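Local structure of thiol-disulfide isomerase and thioredoxins (3LOR) at residues E36-L41 with E83-F88. The protein probably acts as a thioredoxin-like thiol-disulfide oxidoreductase or isomerase and can bind calcium. Numbering follows the deposited sequence.
Sequences EVFQML and EALKVF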
loop_
_atom_site.group_PDB
_atom_site.type_symbol
_atom_site.label_atom_id
_atom_site.label_comp_id
_atom_site.label_asym_id
_atom_site.label_seq_id
_atom_site.Cartn_x
_atom_site.Cartn_y
_atom_site.Cartn_z
ATOM N N GLU A 36 17.522 -14.287 6.031
ATOM C CA GLU A 36 17.386 -12.871 5.879
ATOM C C GLU A 36 18.566 -12.172 6.520
ATOM O O GLU A 36 18.685 -12.132 7.689
ATOM C CB GLU A 36 16.064 -12.410 6.488
ATOM C CG GLU A 36 15.726 -10.971 6.313
ATOM C CD GLU A 36 15.273 -10.592 4.902
ATOM O OE1 GLU A 36 15.664 -9.556 4.419
ATOM O OE2 GLU A 36 14.514 -11.321 4.283
ATOM N N VAL A 37 19.416 -11.603 5.704
ATOM C CA VAL A 37 20.600 -10.917 6.149
ATOM C C VAL A 37 20.318 -9.437 6.331
ATOM O O VAL A 37 19.960 -8.772 5.417
ATOM C CB VAL A 37 21.740 -11.123 5.144
ATOM C CG1 VAL A 37 22.998 -10.595 5.650
ATOM C CG2 VAL A 37 21.915 -12.514 4.825
ATOM N N PHE A 38 20.439 -8.945 7.540
ATOM C CA PHE A 38 19.977 -7.620 7.839
ATOM C C PHE A 38 20.841 -6.812 8.775
ATOM O O PHE A 38 21.649 -7.336 9.471
ATOM C CB PHE A 38 18.558 -7.659 8.371
ATOM C CG PHE A 38 18.453 -8.162 9.750
ATOM C CD1 PHE A 38 18.192 -7.311 10.769
ATOM C CD2 PHE A 38 18.631 -9.486 10.029
ATOM C CE1 PHE A 38 18.102 -7.773 12.006
ATOM C CE2 PHE A 38 18.539 -9.940 11.269
ATOM C CZ PHE A 38 18.282 -9.101 12.264
ATOM N N GLN A 39 20.616 -5.519 8.776
ATOM C CA GLN A 39 21.109 -4.639 9.809
ATOM C C GLN A 39 19.892 -4.034 10.478
ATOM O O GLN A 39 18.948 -3.705 9.825
ATOM C CB GLN A 39 22.039 -3.556 9.255
ATOM C CG GLN A 39 23.476 -3.938 9.201
ATOM C CD GLN A 39 24.403 -2.866 8.709
ATOM O OE1 GLN A 39 25.570 -2.942 8.937
ATOM N NE2 GLN A 39 23.891 -1.877 8.045
HETATM N N MSE A 40 19.922 -3.899 11.782
HETATM C CA MSE A 40 18.788 -3.373 12.514
HETATM C C MSE A 40 18.441 -1.935 12.184
HETATM O O MSE A 40 17.362 -1.522 12.401
HETATM C CB MSE A 40 18.922 -3.586 14.020
HETATM C CG MSE A 40 20.164 -3.040 14.662
HETATM SE SE MSE A 40 20.311 -3.308 16.509
HETATM C CE MSE A 40 18.800 -2.390 17.004
ATOM N N LEU A 41 19.400 -1.183 11.688
ATOM C CA LEU A 41 19.202 0.211 11.375
ATOM C C LEU A 41 19.183 0.553 9.903
ATOM O O LEU A 41 19.356 1.667 9.554
ATOM C CB LEU A 41 20.177 1.110 12.119
ATOM C CG LEU A 41 20.119 1.150 13.632
ATOM C CD1 LEU A 41 21.220 1.826 14.282
ATOM C CD2 LEU A 41 18.821 1.589 14.165
ATOM N N GLU A 83 23.250 -6.744 22.186
ATOM C CA GLU A 83 22.270 -6.250 23.142
ATOM C C GLU A 83 21.210 -5.374 22.522
ATOM O O GLU A 83 20.061 -5.512 22.801
ATOM C CB GLU A 83 22.950 -5.491 24.255
ATOM N N ALA A 84 21.629 -4.480 21.651
ATOM C CA ALA A 84 20.733 -3.644 20.878
ATOM C C ALA A 84 19.852 -4.472 19.958
ATOM O O ALA A 84 18.726 -4.172 19.772
ATOM C CB ALA A 84 21.495 -2.673 20.101
ATOM N N LEU A 85 20.403 -5.519 19.398
ATOM C CA LEU A 85 19.655 -6.433 18.582
ATOM C C LEU A 85 18.554 -7.122 19.351
ATOM O O LEU A 85 17.513 -7.349 18.832
ATOM C CB LEU A 85 20.575 -7.477 18.005
ATOM C CG LEU A 85 20.365 -8.230 16.701
ATOM C CD1 LEU A 85 20.788 -9.618 16.853
ATOM C CD2 LEU A 85 19.096 -8.099 15.968
ATOM N N LYS A 86 18.820 -7.470 20.586
ATOM C CA LYS A 86 17.835 -8.128 21.388
ATOM C C LYS A 86 16.631 -7.256 21.613
ATOM O O LYS A 86 15.542 -7.725 21.642
ATOM C CB LYS A 86 18.425 -8.560 22.691
ATOM C CG LYS A 86 19.011 -9.924 22.655
ATOM C CD LYS A 86 20.149 -10.036 23.583
ATOM C CE LYS A 86 20.445 -11.446 23.877
ATOM N NZ LYS A 86 21.726 -11.536 24.562
ATOM N N VAL A 87 16.870 -5.981 21.792
ATOM C CA VAL A 87 15.829 -4.983 21.874
ATOM C C VAL A 87 15.069 -4.790 20.579
ATOM O O VAL A 87 13.901 -4.643 20.594
ATOM C CB VAL A 87 16.344 -3.642 22.379
ATOM C CG1 VAL A 87 15.246 -2.690 22.436
ATOM C CG2 VAL A 87 16.966 -3.787 23.701
ATOM N N PHE A 88 15.767 -4.794 19.469
ATOM C CA PHE A 88 15.141 -4.678 18.188
ATOM C C PHE A 88 14.200 -5.833 17.979
ATOM O O PHE A 88 13.110 -5.651 17.569
ATOM C CB PHE A 88 16.219 -4.683 17.118
ATOM C CG PHE A 88 15.709 -4.672 15.732
ATOM C CD1 PHE A 88 15.379 -3.502 15.131
ATOM C CD2 PHE A 88 15.585 -5.825 15.029
ATOM C CE1 PHE A 88 14.932 -3.485 13.898
ATOM C CE2 PHE A 88 15.152 -5.807 13.792
ATOM C CZ PHE A 88 14.819 -4.628 13.219
#
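Met40, in the loop just past the end of strand 32-38, comes nearest to Leu85 on helix 82-91, with their CA atoms 6.9 Å apart. No hydrogen bond joins the two backbones. Met40 is modelled as selenomethionine and carries most of the contact. Its CG sits between the backbone N and the carbonyl carbon (chi1 56°), and the chain runs extended to SE before it bends at chi3. Met40 SE lies against the backbone of the helix, 3.6 Å from Leu85 N, and 3.8 Å from Ala84 CB. Beyond the bend, the methyl Met40 CE reaches Ala84 O at 3.3 Å and Phe88 CB at 3.5 Å. The base of the same side chain makes a CH-pi contact. Met40 CB stands over one face of the Phe88 ring, 3.8 Å from its centroid. The two side chains slide past each other in opposite directions. Segment 36-41 leads from a strand within the sheet to the CxxC-type motif at the start of helix 43-59, as in the thioredoxin fold. The motif's cysteines, Cys42 and Cys45, are probably the redox pair, and Phe38 touches Cys45. Toward helix 82-91, Phe38 uses CE1 and CZ, at the end of the ring away from CB, and the approach is oblique. Phe38 CZ meets Leu85 CD2 at 3.9 Å, and Phe38 CE1 lies 4.0 Å from Phe88 CE2. Leu85 also packs on Val98 and Val100 of strand 98-101, and the Phe88 ring stacks with Phe92. At the subunit interface, Met40 packs on Leu41 and Ala84 on Val79 of a second subunit.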